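Local coordinates for possible thiol-disulfide isomerase (Cytophaga hutchinsonii, PDB 3HCZ), which probably acts as a thiol-disulfide oxidoreductase or isomerase with a thioredoxin-like fold, although its function has not been established, at residues Gln66-Asn71 and Trp91-Asp96. Residues are numbered along the deposited sequence; the frame is centred on the assembly and turned at random.
Sequences QVYAAN and WLNVRD
Ala69 turns both its N and its O to the strand that begins at Leu92: the N donates to Leu92 O at 2.8 Å, and the O accepts a straight bond (180°) from Val94 N. Asn71 N continues the pattern to Val94 O at 2.9 Å. Only weak bonds open the pairing, Leu92 N being divided between Val67 O and Gln66 OE1. That amide oxygen is held mainly by Val67 N, which lies on one of its lone pairs.

Apolar packing differs on the two faces. On one, Val94 CG2 lies over the face of the Tyr68 ring, 3.8 Å from its centroid, while Leu92 CD2 approaches Tyr68 CD1 obliquely at 3.6 Å; Tyr68 OH bonds to Arg24 O. On the other, Trp91 CG stands between its backbone N and carbonyl carbon (chi1 61°), which brings one indole face against Val67 and Ala69. Val67 CG1 lies 3.9 Å from the centroid of the six-membered ring, a CH-pi contact, and Ala69 CB meets Trp91 NE1 at 3.3 Å. A bent bond from Trp91 NE1 to Asn93 OD1, which lies close to the indole plane, limits the ring's rotation. A leucine in place of Trp91 would probably take away the indole face that Val67 and Ala69 pack on and deprive Asn93 OD1 of its indole donor.

Water mediates two further links, one donating to both Ala69 O and Asn93 OD1, the other joining Asn71 O to Asp96 N. Arg95 runs alongside Asn71, its guanidinium bound to Asp76 and to Glu73 O.

The two strands run parallel, 27° apart, and are connected through helix 77-86, a beta-alpha-beta crossover that places 92-95 at the edge of the sheet, consistent with a thioredoxin-like fold.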
ATOM      1  N   GLN A  66      -7.592  -1.418  -4.815  1.00 15.54           N
ATOM      2  CA  GLN A  66      -7.523  -0.654  -3.568  1.00 15.63           C
ATOM      3  C   GLN A  66      -6.049  -0.352  -3.243  1.00 15.20           C
ATOM      4  O   GLN A  66      -5.154  -1.158  -3.585  1.00 15.13           O
ATOM      5  CB  GLN A  66      -8.232  -1.408  -2.410  1.00 15.97           C
ATOM      6  CG  GLN A  66      -8.183  -0.684  -1.020  1.00 15.36           C
ATOM      7  CD  GLN A  66      -8.835   0.670  -1.078  1.00 19.60           C
ATOM      8  OE1 GLN A  66      -8.215   1.647  -1.501  1.00 19.90           O
ATOM      9  NE2 GLN A  66     -10.118   0.742  -0.691  1.00 19.65           N
ATOM     10  N   VAL A  67      -5.790   0.775  -2.573  1.00 14.31           N
ATOM     11  CA  VAL A  67      -4.463   1.018  -1.981  1.00 14.28           C
ATOM     12  C   VAL A  67      -4.593   0.874  -0.453  1.00 15.35           C
ATOM     13  O   VAL A  67      -5.435   1.533   0.184  1.00 15.59           O
ATOM     14  CB  VAL A  67      -3.900   2.418  -2.303  1.00 14.19           C
ATOM     15  CG1 VAL A  67      -2.532   2.644  -1.585  1.00 14.62           C
ATOM     16  CG2 VAL A  67      -3.764   2.639  -3.841  1.00 13.86           C
ATOM     17  N   TYR A  68      -3.789  -0.044   0.084  1.00 14.85           N
ATOM     18  CA  TYR A  68      -3.668  -0.245   1.521  1.00 14.05           C
ATOM     19  C   TYR A  68      -2.506   0.662   1.863  1.00 14.77           C
ATOM     20  O   TYR A  68      -1.312   0.262   1.725  1.00 14.18           O
ATOM     21  CB  TYR A  68      -3.383  -1.731   1.807  1.00 13.97           C
ATOM     22  CG  TYR A  68      -3.585  -2.123   3.268  1.00 14.65           C
ATOM     23  CD1 TYR A  68      -4.857  -2.474   3.737  1.00 15.29           C
ATOM     24  CD2 TYR A  68      -2.503  -2.205   4.134  1.00 13.59           C
ATOM     25  CE1 TYR A  68      -5.052  -2.851   5.078  1.00 16.44           C
ATOM     26  CE2 TYR A  68      -2.682  -2.603   5.490  1.00 16.01           C
ATOM     27  CZ  TYR A  68      -3.956  -2.910   5.939  1.00 14.60           C
ATOM     28  OH  TYR A  68      -4.114  -3.281   7.271  1.00 13.74           O
ATOM     29  N   ALA A  69      -2.833   1.920   2.232  1.00 15.19           N
ATOM     30  CA  ALA A  69      -1.818   2.939   2.393  1.00 16.35           C
ATOM     31  C   ALA A  69      -1.352   2.851   3.855  1.00 17.42           C
ATOM     32  O   ALA A  69      -2.017   3.371   4.768  1.00 17.90           O
ATOM     33  CB  ALA A  69      -2.326   4.347   2.040  1.00 16.40           C
ATOM     34  N   ALA A  70      -0.265   2.117   4.051  1.00 16.92           N
ATOM     35  CA  ALA A  70       0.220   1.730   5.400  1.00 15.50           C
ATOM     36  C   ALA A  70       1.216   2.795   5.892  1.00 15.81           C
ATOM     37  O   ALA A  70       2.405   2.770   5.560  1.00 15.10           O
ATOM     38  CB  ALA A  70       0.875   0.342   5.331  1.00 15.38           C
ATOM     39  N   ASN A  71       0.712   3.748   6.672  1.00 14.72           N
ATOM     40  CA  ASN A  71       1.578   4.731   7.242  1.00 15.36           C
ATOM     41  C   ASN A  71       2.379   4.085   8.393  1.00 15.00           C
ATOM     42  O   ASN A  71       1.801   3.366   9.211  1.00 15.91           O
ATOM     43  CB  ASN A  71       0.756   5.925   7.696  1.00 15.13           C
ATOM     44  CG  ASN A  71       1.585   6.929   8.409  1.00 16.25           C
ATOM     45  OD1 ASN A  71       1.833   6.805   9.617  1.00 16.78           O
ATOM     46  ND2 ASN A  71       2.018   7.968   7.681  1.00 15.39           N
ATOM     47  N   TRP A  91      -8.817   6.487  -0.151  1.00 13.46           N
ATOM     48  CA  TRP A  91      -8.361   5.099  -0.173  1.00 13.79           C
ATOM     49  C   TRP A  91      -8.227   4.524   1.228  1.00 14.09           C
ATOM     50  O   TRP A  91      -8.601   5.190   2.198  1.00 14.86           O
ATOM     51  CB  TRP A  91      -7.052   4.954  -0.955  1.00 13.31           C
ATOM     52  CG  TRP A  91      -5.841   5.717  -0.444  1.00 12.97           C
ATOM     53  CD1 TRP A  91      -5.576   6.177   0.831  1.00 12.68           C
ATOM     54  CD2 TRP A  91      -4.676   6.013  -1.221  1.00 14.43           C
ATOM     55  NE1 TRP A  91      -4.310   6.777   0.869  1.00 14.00           N
ATOM     56  CE2 TRP A  91      -3.751   6.679  -0.382  1.00 14.95           C
ATOM     57  CE3 TRP A  91      -4.341   5.810  -2.571  1.00 14.80           C
ATOM     58  CZ2 TRP A  91      -2.499   7.133  -0.856  1.00 16.63           C
ATOM     59  CZ3 TRP A  91      -3.098   6.236  -3.031  1.00 12.22           C
ATOM     60  CH2 TRP A  91      -2.193   6.899  -2.178  1.00 14.05           C
ATOM     61  N   LEU A  92      -7.671   3.318   1.355  1.00 13.49           N
ATOM     62  CA  LEU A  92      -7.552   2.693   2.699  1.00 14.09           C
ATOM     63  C   LEU A  92      -6.309   3.133   3.489  1.00 14.23           C
ATOM     64  O   LEU A  92      -5.294   2.414   3.549  1.00 14.54           O
ATOM     65  CB  LEU A  92      -7.701   1.173   2.643  1.00 12.64           C
ATOM     66  CG  LEU A  92      -7.705   0.418   3.976  1.00 13.29           C
ATOM     67  CD1 LEU A  92      -8.616   1.118   5.031  1.00 14.16           C
ATOM     68  CD2 LEU A  92      -8.193  -1.029   3.713  1.00 14.54           C
ATOM     69  N   ASN A  93      -6.387   4.335   4.078  1.00 15.00           N
ATOM     70  CA  ASN A  93      -5.341   4.777   5.000  1.00 14.27           C
ATOM     71  C   ASN A  93      -5.382   3.999   6.308  1.00 13.99           C
ATOM     72  O   ASN A  93      -6.431   3.967   6.982  1.00 13.30           O
ATOM     73  CB  ASN A  93      -5.517   6.257   5.327  1.00 13.84           C
ATOM     74  CG  ASN A  93      -5.219   7.142   4.136  1.00 14.64           C
ATOM     75  OD1 ASN A  93      -4.078   7.176   3.660  1.00 15.34           O
ATOM     76  ND2 ASN A  93      -6.237   7.880   3.653  1.00 12.89           N
ATOM     77  N   VAL A  94      -4.267   3.377   6.643  1.00 13.17           N
ATOM     78  CA  VAL A  94      -4.122   2.691   7.916  1.00 13.35           C
ATOM     79  C   VAL A  94      -2.807   3.064   8.611  1.00 13.87           C
ATOM     80  O   VAL A  94      -1.871   3.587   7.969  1.00 13.12           O
ATOM     81  CB  VAL A  94      -4.223   1.125   7.794  1.00 12.90           C
ATOM     82  CG1 VAL A  94      -5.629   0.695   7.345  1.00 12.32           C
ATOM     83  CG2 VAL A  94      -3.157   0.535   6.822  1.00 12.49           C
ATOM     84  N   ARG A  95      -2.767   2.804   9.921  1.00 13.54           N
ATOM     85  CA  ARG A  95      -1.554   3.002  10.708  1.00 13.33           C
ATOM     86  C   ARG A  95      -1.527   1.855  11.716  1.00 14.00           C
ATOM     87  O   ARG A  95      -2.588   1.282  12.023  1.00 15.45           O
ATOM     88  CB  ARG A  95      -1.579   4.382  11.425  1.00 12.40           C
ATOM     89  CG  ARG A  95      -0.198   4.848  11.885  1.00 11.41           C
ATOM     90  CD  ARG A  95      -0.227   6.206  12.656  1.00 12.21           C
ATOM     91  NE  ARG A  95      -1.005   6.190  13.918  1.00 12.51           N
ATOM     92  CZ  ARG A  95      -0.598   5.607  15.049  1.00 12.86           C
ATOM     93  NH1 ARG A  95      -1.369   5.627  16.109  1.00 12.46           N
ATOM     94  NH2 ARG A  95       0.551   4.938  15.109  1.00 13.52           N
ATOM     95  N   ASP A  96      -0.356   1.546  12.273  1.00 14.08           N
ATOM     96  CA  ASP A  96      -0.236   0.490  13.282  1.00 12.96           C
ATOM     97  C   ASP A  96      -0.520   0.930  14.711  1.00 13.90           C
ATOM     98  O   ASP A  96       0.315   0.775  15.614  1.00 14.89           O
ATOM     99  CB  ASP A  96       1.138  -0.187  13.114  1.00 13.41           C
ATOM    100  CG  ASP A  96       1.258  -1.481  13.924  1.00 13.90           C
ATOM    101  OD1 ASP A  96       0.257  -2.239  14.058  1.00 14.07           O
ATOM    102  OD2 ASP A  96       2.339  -1.722  14.470  1.00 16.70           O
TER
HETATM  103  O   HOH W   1      -2.055   6.016   5.367  1.00 15.21           O
HETATM  104  O   HOH W   2       2.194   2.554  11.741  1.00 14.09           O